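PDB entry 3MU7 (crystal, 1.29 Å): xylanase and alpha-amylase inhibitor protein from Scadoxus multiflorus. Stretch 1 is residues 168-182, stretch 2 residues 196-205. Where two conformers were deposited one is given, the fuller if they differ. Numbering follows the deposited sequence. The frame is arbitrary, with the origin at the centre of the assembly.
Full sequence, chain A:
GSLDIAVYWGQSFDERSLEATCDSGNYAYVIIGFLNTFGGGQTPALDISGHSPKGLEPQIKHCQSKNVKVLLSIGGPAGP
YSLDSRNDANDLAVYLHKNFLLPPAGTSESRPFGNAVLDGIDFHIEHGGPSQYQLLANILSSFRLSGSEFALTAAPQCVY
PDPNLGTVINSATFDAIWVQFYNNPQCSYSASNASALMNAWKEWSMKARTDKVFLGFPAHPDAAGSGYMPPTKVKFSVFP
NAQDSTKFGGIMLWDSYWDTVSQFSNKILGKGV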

# COMPACT_ATOMS: atom_id res chain seq x y z
N VAL A 168 12.74 5.66 -7.85
CA VAL A 168 12.72 5.76 -6.39
C VAL A 168 12.92 4.37 -5.74
O VAL A 168 13.61 4.23 -4.81
CB VAL A 168 11.39 6.39 -5.92
CG1 VAL A 168 11.50 6.57 -4.42
CG2 VAL A 168 11.13 7.70 -6.66
N ILE A 169 12.33 3.34 -6.36
CA ILE A 169 12.57 1.97 -5.89
C ILE A 169 14.06 1.63 -5.98
O ILE A 169 14.61 1.01 -5.08
CB ILE A 169 11.68 0.94 -6.64
CG1 ILE A 169 10.21 1.15 -6.28
CG2 ILE A 169 12.12 -0.50 -6.32
CD1 ILE A 169 9.23 0.42 -7.20
N ASN A 170 14.71 2.08 -7.06
CA ASN A 170 16.14 1.83 -7.27
C ASN A 170 17.05 2.43 -6.20
O ASN A 170 18.21 2.02 -6.07
CB ASN A 170 16.59 2.39 -8.63
CG ASN A 170 16.16 1.54 -9.81
OD1 ASN A 170 16.24 2.00 -10.95
ND2 ASN A 170 15.74 0.32 -9.56
N SER A 171 16.56 3.41 -5.45
CA SER A 171 17.34 4.02 -4.37
C SER A 171 17.42 3.14 -3.13
O SER A 171 18.15 3.46 -2.19
CB SER A 171 16.78 5.39 -3.99
OG SER A 171 15.60 5.26 -3.21
N ALA A 172 16.65 2.04 -3.12
CA ALA A 172 16.58 1.07 -2.01
C ALA A 172 15.87 1.61 -0.77
O ALA A 172 15.97 1.04 0.31
CB ALA A 172 17.98 0.52 -1.64
N THR A 173 15.12 2.69 -0.94
CA THR A 173 14.50 3.39 0.19
C THR A 173 13.29 2.67 0.80
O THR A 173 12.98 2.88 1.97
CB THR A 173 14.14 4.85 -0.22
OG1 THR A 173 13.89 5.67 0.94
CG2 THR A 173 12.94 4.89 -1.17
N PHE A 174 12.62 1.81 0.02
CA PHE A 174 11.39 1.19 0.51
C PHE A 174 11.65 -0.06 1.33
O PHE A 174 12.42 -0.95 0.93
CB PHE A 174 10.42 0.88 -0.64
CG PHE A 174 9.96 2.11 -1.36
CD1 PHE A 174 10.39 2.36 -2.66
CD2 PHE A 174 9.12 3.03 -0.74
CE1 PHE A 174 9.99 3.51 -3.33
CE2 PHE A 174 8.72 4.18 -1.40
CZ PHE A 174 9.14 4.42 -2.70
N ASP A 175 11.00 -0.13 2.49
CA ASP A 175 11.04 -1.30 3.34
C ASP A 175 10.34 -2.49 2.71
O ASP A 175 10.73 -3.64 2.93
CB ASP A 175 10.39 -0.98 4.68
CG ASP A 175 11.13 0.11 5.41
OD1 ASP A 175 12.25 -0.17 5.90
OD2 ASP A 175 10.63 1.24 5.47
N ALA A 176 9.30 -2.21 1.93
CA ALA A 176 8.54 -3.24 1.25
C ALA A 176 7.88 -2.63 0.03
O ALA A 176 7.60 -1.43 -0.01
CB ALA A 176 7.48 -3.83 2.16
N ILE A 177 7.66 -3.46 -0.97
CA ILE A 177 6.84 -3.06 -2.09
C ILE A 177 5.80 -4.14 -2.33
O ILE A 177 6.05 -5.32 -2.09
CB ILE A 177 7.67 -2.79 -3.36
CG1 ILE A 177 8.17 -4.08 -3.99
CG2 ILE A 177 8.78 -1.77 -3.08
CD1 ILE A 177 8.86 -3.87 -5.31
N TRP A 178 4.61 -3.73 -2.76
CA TRP A 178 3.58 -4.66 -3.22
C TRP A 178 3.33 -4.33 -4.68
O TRP A 178 2.88 -3.23 -5.02
CB TRP A 178 2.28 -4.60 -2.41
CG TRP A 178 2.22 -3.47 -1.44
CD1 TRP A 178 1.89 -2.18 -1.71
CD2 TRP A 178 2.53 -3.53 -0.04
NE1 TRP A 178 1.97 -1.42 -0.56
CE2 TRP A 178 2.36 -2.23 0.48
CE3 TRP A 178 2.92 -4.56 0.83
CZ2 TRP A 178 2.57 -1.93 1.83
CZ3 TRP A 178 3.14 -4.25 2.17
CH2 TRP A 178 2.97 -2.95 2.65
N VAL A 179 3.67 -5.28 -5.54
CA VAL A 179 3.52 -5.09 -6.97
C VAL A 179 2.09 -5.42 -7.37
O VAL A 179 1.55 -6.46 -6.98
CB VAL A 179 4.51 -6.00 -7.73
CG1 VAL A 179 4.38 -5.81 -9.23
CG2 VAL A 179 5.95 -5.73 -7.28
N GLN A 180 1.47 -4.54 -8.16
CA GLN A 180 0.11 -4.75 -8.61
C GLN A 180 0.08 -5.72 -9.78
O GLN A 180 0.25 -5.31 -10.94
CB GLN A 180 -0.54 -3.44 -9.02
CG GLN A 180 -0.59 -2.38 -7.93
CD GLN A 180 -1.20 -1.11 -8.46
OE1 GLN A 180 -2.34 -1.10 -8.92
NE2 GLN A 180 -0.44 -0.02 -8.41
N PHE A 181 -0.11 -7.00 -9.49
CA PHE A 181 -0.26 -7.99 -10.55
C PHE A 181 -1.71 -8.06 -11.02
O PHE A 181 -2.37 -9.09 -10.95
CB PHE A 181 0.28 -9.35 -10.10
CG PHE A 181 1.77 -9.36 -9.85
CD1 PHE A 181 2.66 -9.28 -10.91
CD2 PHE A 181 2.27 -9.46 -8.56
CE1 PHE A 181 4.04 -9.29 -10.68
CE2 PHE A 181 3.63 -9.48 -8.33
CZ PHE A 181 4.52 -9.39 -9.39
N TYR A 182 -2.21 -6.92 -11.48
CA TYR A 182 -3.58 -6.82 -11.98
C TYR A 182 -3.70 -5.54 -12.79
O TYR A 182 -2.78 -4.72 -12.81
CB TYR A 182 -4.62 -6.89 -10.85
CG TYR A 182 -4.37 -5.98 -9.66
CD1 TYR A 182 -4.94 -4.71 -9.61
CD2 TYR A 182 -3.57 -6.39 -8.59
CE1 TYR A 182 -4.72 -3.87 -8.53
CE2 TYR A 182 -3.35 -5.55 -7.50
CZ TYR A 182 -3.93 -4.30 -7.48
OH TYR A 182 -3.70 -3.48 -6.40
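Stretch 2, residues 196-205: ALMNAWKEWS

Stretch 2 is helical from end to end, a segment of a longer helix that begins before Ala196 and continues past Ser205. Its backbone bonds follow the i to i-4 pattern of an alpha helix, as in Trp201 N to Leu197 O at 2.8 Å and Trp204 N to Ala200 O at 2.9 Å. It packs on the strand of stretch 1, which includes residues 176-180, and on Phe181 just beyond it. The two segments run in opposite senses: Phe181 CA has Leu197 CA as its nearest neighbour at 7.1 Å, whereas Val179 CA, two residues earlier, is nearest to Trp204 CA at 8.2 Å, seven residues later. No hydrogen bond crosses between the stretches, and the 340 Å² buried between them, both sides summed, comes from apolar packing.

The alternation of an extended chain selects the residues that take part. Ile177, Val179 and Phe181 all direct their CA-to-CB bonds toward the helix, while Trp178 and Gln180, between them, stay out of reach. On the helix, Leu197, Ala200, Trp201 and Trp204 make the contact; spacings of three and four residues bring such positions round to a common side of an alpha helix.

Phe181 gives up the most surface, 95 Å². With chi1 in the m rotamer, its ring lies among all four helix residues. Leu197 leaves the helix sideways, but its t, p conformation brings the end of the side chain nearer, so that CD1 lies over one face of the phenylalanine ring, 3.5 Å from Phe181 CG; a methyl group at the end of a branched leucine side chain is well suited to covering a flat aromatic surface. Ala200 meets the ring at its edge, with CB 3.9 Å from Phe181 CE1. Its short side chain lets the ring come close to the helix backbone, and Phe181 CE1 is indeed only 4.0 Å from Trp201 N. That nitrogen is already bonded within the helix, so this approach leaves no polar group unpaired. Phe181 CZ also stands 4.4 Å from Trp201 CB.

Trp204 is the counterpart on the helix, with 93 Å² covered, and its long indole spans several positions of stretch 1. Val179 CG2 sits over one face, 3.6 Å from Trp204 CD2 and 3.9 Å from the centroid of the six-membered ring, 24° off the normal: a CH-pi contact. Ile177 extends its p, t side chain so that CD1 reaches Trp204 CE3 at 3.6 Å. Farther out, Ile169, from the helix at the start of stretch 1, places CD1 near the indole edge, 4.2 Å from Trp204 CZ3.

The edge of Phe181 points toward the face of Trp204 in an offset edge-to-face pair, with planes at 89° and the centroids of the phenyl and five-membered rings 5.9 Å apart; Phe181 CZ lies 4.3 Å from Trp204 CD1. The indole's one polar atom, NE1, is hydrogen-bonded elsewhere in the structure, so burying the indole leaves no donor unpaired.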

# COMPACT_ATOMS: atom_id res chain seq x y z
N ALA A 196 3.20 -15.31 -17.63
CA ALA A 196 3.56 -13.88 -17.61
C ALA A 196 3.66 -13.36 -16.18
O ALA A 196 4.55 -12.59 -15.90
CB ALA A 196 2.62 -13.06 -18.38
N LEU A 197 2.75 -13.81 -15.33
CA LEU A 197 2.78 -13.48 -13.91
C LEU A 197 4.09 -13.95 -13.29
O LEU A 197 4.78 -13.18 -12.62
CB LEU A 197 1.59 -14.11 -13.19
CG LEU A 197 1.62 -14.07 -11.65
CD1 LEU A 197 1.62 -12.64 -11.11
CD2 LEU A 197 0.44 -14.85 -11.08
N MET A 198 4.43 -15.21 -13.52
CA MET A 198 5.61 -15.77 -12.88
C MET A 198 6.90 -15.18 -13.43
O MET A 198 7.85 -14.97 -12.67
CB MET A 198 5.59 -17.30 -12.93
CG MET A 198 4.46 -17.93 -12.10
SD MET A 198 4.22 -17.29 -10.41
CE MET A 198 5.69 -17.88 -9.59
N ASN A 199 6.93 -14.86 -14.72
CA ASN A 199 8.07 -14.15 -15.31
C ASN A 199 8.25 -12.77 -14.69
O ASN A 199 9.37 -12.39 -14.35
CB ASN A 199 7.92 -14.03 -16.83
CG ASN A 199 8.13 -15.35 -17.55
OD1 ASN A 199 8.78 -16.27 -17.03
ND2 ASN A 199 7.60 -15.46 -18.76
N ALA A 200 7.16 -12.04 -14.52
CA ALA A 200 7.20 -10.72 -13.88
C ALA A 200 7.63 -10.82 -12.41
O ALA A 200 8.48 -10.06 -11.95
CB ALA A 200 5.86 -10.02 -14.01
N TRP A 201 7.06 -11.78 -11.68
CA TRP A 201 7.49 -12.01 -10.30
C TRP A 201 8.99 -12.28 -10.21
O TRP A 201 9.67 -11.73 -9.34
CB TRP A 201 6.74 -13.17 -9.64
CG TRP A 201 7.47 -13.67 -8.42
CD1 TRP A 201 8.22 -14.80 -8.32
CD2 TRP A 201 7.57 -13.01 -7.15
NE1 TRP A 201 8.77 -14.90 -7.06
CE2 TRP A 201 8.39 -13.81 -6.32
CE3 TRP A 201 7.05 -11.82 -6.64
CZ2 TRP A 201 8.68 -13.47 -5.00
CZ3 TRP A 201 7.35 -11.47 -5.32
CH2 TRP A 201 8.15 -12.30 -4.52
N LYS A 202 9.52 -13.12 -11.09
CA LYS A 202 10.94 -13.46 -11.06
C LYS A 202 11.79 -12.23 -11.21
O LYS A 202 12.74 -12.04 -10.51
CB LYS A 202 11.30 -14.53 -12.13
CG LYS A 202 10.89 -15.95 -11.78
CD LYS A 202 11.16 -16.97 -12.91
CE LYS A 202 10.01 -17.97 -12.99
NZ LYS A 202 10.50 -19.26 -12.95
N GLU A 203 11.38 -11.37 -12.14
CA GLU A 203 12.13 -10.14 -12.34
C GLU A 203 12.07 -9.21 -11.13
O GLU A 203 13.09 -8.69 -10.69
CB GLU A 203 11.70 -9.40 -13.61
CG GLU A 203 12.61 -8.21 -13.83
CD GLU A 203 12.54 -7.60 -15.21
OE1 GLU A 203 11.51 -7.72 -15.90
OE2 GLU A 203 13.55 -6.98 -15.58
N TRP A 204 10.86 -8.98 -10.60
CA TRP A 204 10.70 -8.12 -9.42
C TRP A 204 11.48 -8.65 -8.23
O TRP A 204 12.19 -7.90 -7.56
CB TRP A 204 9.22 -7.95 -9.07
CG TRP A 204 8.53 -6.96 -9.94
CD1 TRP A 204 7.78 -7.21 -11.05
CD2 TRP A 204 8.55 -5.54 -9.77
NE1 TRP A 204 7.33 -6.03 -11.59
CE2 TRP A 204 7.78 -4.99 -10.83
CE3 TRP A 204 9.14 -4.68 -8.84
CZ2 TRP A 204 7.59 -3.61 -10.97
CZ3 TRP A 204 8.95 -3.32 -8.98
CH2 TRP A 204 8.18 -2.80 -10.04
N SER A 205 11.38 -9.95 -7.97
CA SER A 205 12.07 -10.52 -6.83
C SER A 205 13.59 -10.47 -7.00
O SER A 205 14.30 -10.31 -6.01
CB SER A 205 11.58 -11.94 -6.52
OG SER A 205 11.72 -12.78 -7.63